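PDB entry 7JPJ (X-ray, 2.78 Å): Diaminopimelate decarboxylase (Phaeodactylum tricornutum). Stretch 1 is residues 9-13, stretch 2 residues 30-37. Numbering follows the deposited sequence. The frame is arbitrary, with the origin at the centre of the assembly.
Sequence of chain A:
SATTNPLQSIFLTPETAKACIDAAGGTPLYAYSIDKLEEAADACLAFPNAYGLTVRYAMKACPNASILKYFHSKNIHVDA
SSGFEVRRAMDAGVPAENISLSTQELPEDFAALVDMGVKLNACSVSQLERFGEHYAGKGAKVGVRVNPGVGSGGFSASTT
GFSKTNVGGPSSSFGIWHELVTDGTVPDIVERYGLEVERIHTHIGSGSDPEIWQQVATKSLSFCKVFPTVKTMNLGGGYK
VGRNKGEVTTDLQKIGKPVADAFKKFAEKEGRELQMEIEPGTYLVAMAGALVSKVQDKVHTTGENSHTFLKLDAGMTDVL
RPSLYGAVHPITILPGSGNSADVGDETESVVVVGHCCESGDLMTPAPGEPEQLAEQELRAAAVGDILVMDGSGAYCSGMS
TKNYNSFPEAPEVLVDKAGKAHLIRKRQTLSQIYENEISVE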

ATOM      1  N   SER A   9      -1.014  20.794  17.456  1.00 21.05           N
ATOM      2  CA  SER A   9      -0.416  20.262  16.217  1.00 20.66           C
ATOM      3  C   SER A   9      -0.667  21.313  15.137  1.00 20.59           C
ATOM      4  O   SER A   9      -0.980  22.440  15.496  1.00 21.05           O
ATOM      5  CB  SER A   9      -1.043  18.949  15.919  1.00 20.05           C
ATOM      6  OG  SER A   9      -2.369  19.109  15.489  1.00 19.90           O
ATOM      7  N   ILE A  10      -0.541  20.966  13.867  1.00 20.31           N
ATOM      8  CA  ILE A  10      -0.875  21.941  12.791  1.00 20.34           C
ATOM      9  C   ILE A  10      -2.295  22.491  12.999  1.00 20.36           C
ATOM     10  O   ILE A  10      -2.469  23.702  12.798  1.00 20.59           O
ATOM     11  CB  ILE A  10      -0.616  21.350  11.390  1.00 20.04           C
ATOM     12  CG1 ILE A  10       0.859  21.448  11.000  1.00 19.95           C
ATOM     13  CG2 ILE A  10      -1.518  21.940  10.323  1.00 19.91           C
ATOM     14  CD1 ILE A  10       1.453  22.810  11.226  1.00 20.37           C
ATOM     15  N   PHE A  11      -3.267  21.669  13.406  1.00 19.30           N
ATOM     16  CA  PHE A  11      -4.588  22.251  13.614  1.00 19.27           C
ATOM     17  C   PHE A  11      -5.361  21.600  14.761  1.00 19.30           C
ATOM     18  O   PHE A  11      -6.578  21.805  14.859  1.00 19.23           O
ATOM     19  CB  PHE A  11      -5.430  22.195  12.323  1.00 18.72           C
ATOM     20  CG  PHE A  11      -5.675  20.802  11.791  1.00 18.14           C
ATOM     21  CD1 PHE A  11      -6.719  20.025  12.278  1.00 17.95           C
ATOM     22  CD2 PHE A  11      -4.882  20.284  10.776  1.00 17.86           C
ATOM     23  CE1 PHE A  11      -6.951  18.747  11.782  1.00 17.52           C
ATOM     24  CE2 PHE A  11      -5.111  19.006  10.274  1.00 17.41           C
ATOM     25  CZ  PHE A  11      -6.147  18.239  10.778  1.00 17.25           C
ATOM     26  N   LEU A  12      -4.699  20.848  15.642  1.00 19.66           N
ATOM     27  CA  LEU A  12      -5.382  20.119  16.710  1.00 19.70           C
ATOM     28  C   LEU A  12      -4.760  20.457  18.059  1.00 20.36           C
ATOM     29  O   LEU A  12      -3.615  20.083  18.328  1.00 20.55           O
ATOM     30  CB  LEU A  12      -5.327  18.610  16.470  1.00 19.25           C
ATOM     31  CG  LEU A  12      -6.223  18.032  15.375  1.00 18.67           C
ATOM     32  CD1 LEU A  12      -6.093  16.520  15.336  1.00 18.39           C
ATOM     33  CD2 LEU A  12      -7.670  18.449  15.589  1.00 18.71           C
ATOM     34  N   THR A  13      -5.517  21.152  18.904  1.00 21.26           N
ATOM     35  CA  THR A  13      -5.157  21.280  20.306  1.00 21.89           C
ATOM     36  C   THR A  13      -5.498  19.983  21.035  1.00 21.71           C
ATOM     37  O   THR A  13      -6.231  19.142  20.506  1.00 21.19           O
ATOM     38  CB  THR A  13      -5.896  22.457  20.943  1.00 22.46           C
ATOM     39  OG1 THR A  13      -7.297  22.167  21.015  1.00 22.25           O
ATOM     40  CG2 THR A  13      -5.680  23.729  20.138  1.00 22.64           C
ATOM     41  N   TYR A  30      -8.782   9.637  10.858  1.00 18.70           N
ATOM     42  CA  TYR A  30      -8.331  10.747  10.031  1.00 17.75           C
ATOM     43  C   TYR A  30      -9.120  11.992  10.412  1.00 18.75           C
ATOM     44  O   TYR A  30     -10.351  11.942  10.518  1.00 19.44           O
ATOM     45  CB  TYR A  30      -8.521  10.458   8.541  1.00 16.68           C
ATOM     46  CG  TYR A  30      -7.779   9.255   7.994  1.00 16.22           C
ATOM     47  CD1 TYR A  30      -6.441   9.343   7.630  1.00 15.90           C
ATOM     48  CD2 TYR A  30      -8.430   8.042   7.802  1.00 16.25           C
ATOM     49  CE1 TYR A  30      -5.768   8.251   7.114  1.00 15.68           C
ATOM     50  CE2 TYR A  30      -7.764   6.943   7.289  1.00 16.08           C
ATOM     51  CZ  TYR A  30      -6.436   7.053   6.944  1.00 15.83           C
ATOM     52  OH  TYR A  30      -5.772   5.965   6.429  1.00 15.86           O
ATOM     53  N   ALA A  31      -8.415  13.100  10.613  1.00 17.27           N
ATOM     54  CA  ALA A  31      -9.029  14.380  10.932  1.00 17.40           C
ATOM     55  C   ALA A  31      -8.741  15.365   9.810  1.00 17.22           C
ATOM     56  O   ALA A  31      -7.581  15.553   9.429  1.00 17.19           O
ATOM     57  CB  ALA A  31      -8.512  14.923  12.265  1.00 17.76           C
ATOM     58  N   TYR A  32      -9.794  15.982   9.278  1.00 20.50           N
ATOM     59  CA  TYR A  32      -9.681  17.017   8.260  1.00 20.01           C
ATOM     60  C   TYR A  32     -10.243  18.321   8.807  1.00 20.96           C
ATOM     61  O   TYR A  32     -11.265  18.324   9.501  1.00 21.61           O
ATOM     62  CB  TYR A  32     -10.416  16.625   6.973  1.00 19.21           C
ATOM     63  CG  TYR A  32      -9.963  15.308   6.377  1.00 18.10           C
ATOM     64  CD1 TYR A  32     -10.571  14.114   6.748  1.00 18.20           C
ATOM     65  CD2 TYR A  32      -8.931  15.258   5.445  1.00 17.56           C
ATOM     66  CE1 TYR A  32     -10.165  12.905   6.207  1.00 17.61           C
ATOM     67  CE2 TYR A  32      -8.516  14.054   4.898  1.00 16.95           C
ATOM     68  CZ  TYR A  32      -9.137  12.879   5.282  1.00 17.05           C
ATOM     69  OH  TYR A  32      -8.737  11.671   4.748  1.00 16.49           O
ATOM     70  N   SER A  33      -9.574  19.427   8.488  1.00 19.53           N
ATOM     71  CA  SER A  33      -9.911  20.744   9.015  1.00 19.92           C
ATOM     72  C   SER A  33     -10.451  21.626   7.897  1.00 19.84           C
ATOM     73  O   SER A  33      -9.772  21.839   6.887  1.00 19.65           O
ATOM     74  CB  SER A  33      -8.692  21.394   9.667  1.00 20.26           C
ATOM     75  OG  SER A  33      -8.711  22.799   9.500  1.00 20.58           O
ATOM     76  N   ILE A  34     -11.667  22.144   8.089  1.00 23.35           N
ATOM     77  CA  ILE A  34     -12.266  23.050   7.112  1.00 23.14           C
ATOM     78  C   ILE A  34     -11.402  24.296   6.939  1.00 23.14           C
ATOM     79  O   ILE A  34     -11.254  24.818   5.828  1.00 23.02           O
ATOM     80  CB  ILE A  34     -13.706  23.401   7.534  1.00 23.07           C
ATOM     81  CG1 ILE A  34     -14.686  22.335   7.036  1.00 23.15           C
ATOM     82  CG2 ILE A  34     -14.116  24.773   7.021  1.00 22.82           C
ATOM     83  CD1 ILE A  34     -14.871  22.326   5.536  1.00 22.66           C
ATOM     84  N   ASP A  35     -10.808  24.778   8.035  1.00 24.36           N
ATOM     85  CA  ASP A  35      -9.936  25.948   7.969  1.00 24.21           C
ATOM     86  C   ASP A  35      -8.775  25.722   7.008  1.00 24.33           C
ATOM     87  O   ASP A  35      -8.468  26.582   6.176  1.00 24.39           O
ATOM     88  CB  ASP A  35      -9.411  26.284   9.364  1.00 24.04           C
ATOM     89  CG  ASP A  35     -10.169  27.420  10.015  1.00 23.94           C
ATOM     90  OD1 ASP A  35     -10.354  28.466   9.358  1.00 23.97           O
ATOM     91  OD2 ASP A  35     -10.579  27.267  11.186  1.00 23.99           O
ATOM     92  N   LYS A  36      -8.114  24.565   7.113  1.00 22.14           N
ATOM     93  CA  LYS A  36      -6.970  24.279   6.253  1.00 21.89           C
ATOM     94  C   LYS A  36      -7.391  24.017   4.810  1.00 21.69           C
ATOM     95  O   LYS A  36      -6.601  24.241   3.886  1.00 21.52           O
ATOM     96  CB  LYS A  36      -6.184  23.092   6.807  1.00 21.38           C
ATOM     97  CG  LYS A  36      -5.170  23.465   7.878  1.00 21.43           C
ATOM     98  CD  LYS A  36      -3.948  24.118   7.257  1.00 21.44           C
ATOM     99  CE  LYS A  36      -2.999  24.650   8.311  1.00 21.60           C
ATOM    100  NZ  LYS A  36      -1.747  25.179   7.703  1.00 21.54           N
ATOM    101  N   LEU A  37      -8.619  23.541   4.594  1.00 21.74           N
ATOM    102  CA  LEU A  37      -9.107  23.375   3.229  1.00 21.41           C
ATOM    103  C   LEU A  37      -9.399  24.719   2.573  1.00 22.01           C
ATOM    104  O   LEU A  37      -9.212  24.871   1.360  1.00 21.79           O
ATOM    105  CB  LEU A  37     -10.361  22.502   3.215  1.00 21.16           C
ATOM    106  CG  LEU A  37     -10.189  21.005   3.476  1.00 20.35           C
ATOM    107  CD1 LEU A  37     -11.539  20.366   3.735  1.00 20.27           C
ATOM    108  CD2 LEU A  37      -9.484  20.323   2.310  1.00 19.09           C
TER

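The contact turns on one aromatic ring: Phe-11 meets four residues of the strand and the helix that follows it, and no hydrogen bond joins the two stretches. Ser-33 CB lies over one face of the ring, 3.7 Å from the centroid of Phe-11 and 18° off the ring normal, a CH-pi contact in which CB comes within 3.5 Å of Phe-11 CD1. The contact is made by Ser-33 CB, while the hydroxyl is engaged at the start of the helix, where Ser-33 OG accepts a capping bond from Lys-36 N (3.0 Å). At the ring edge, Phe-11 CZ sits 3.3 Å from Ala-31 O, near the ring plane. The methyl of Ala-31 also points toward stretch 1, with CB 4.2 Å from both Phe-11 CE1 and Leu-12 CD1; Leu-12 starts sideways, but its end comes nearer. The CA-to-CB bond of Tyr-32, between these two strand residues, points away from stretch 1.

Lys-36 contributes its aliphatic chain: CG approaches Phe-11 CD2 at 4.3 Å, and CE lies 3.7 Å from Ile-10 CG2. Stretch 1 is irregular but braced locally, Ser-9 N donating to Leu-12 O (2.8 Å) and Leu-12 N to Ser-9 OG (2.9 Å). Altogether 261 Å² is buried, with Phe-11 covered most.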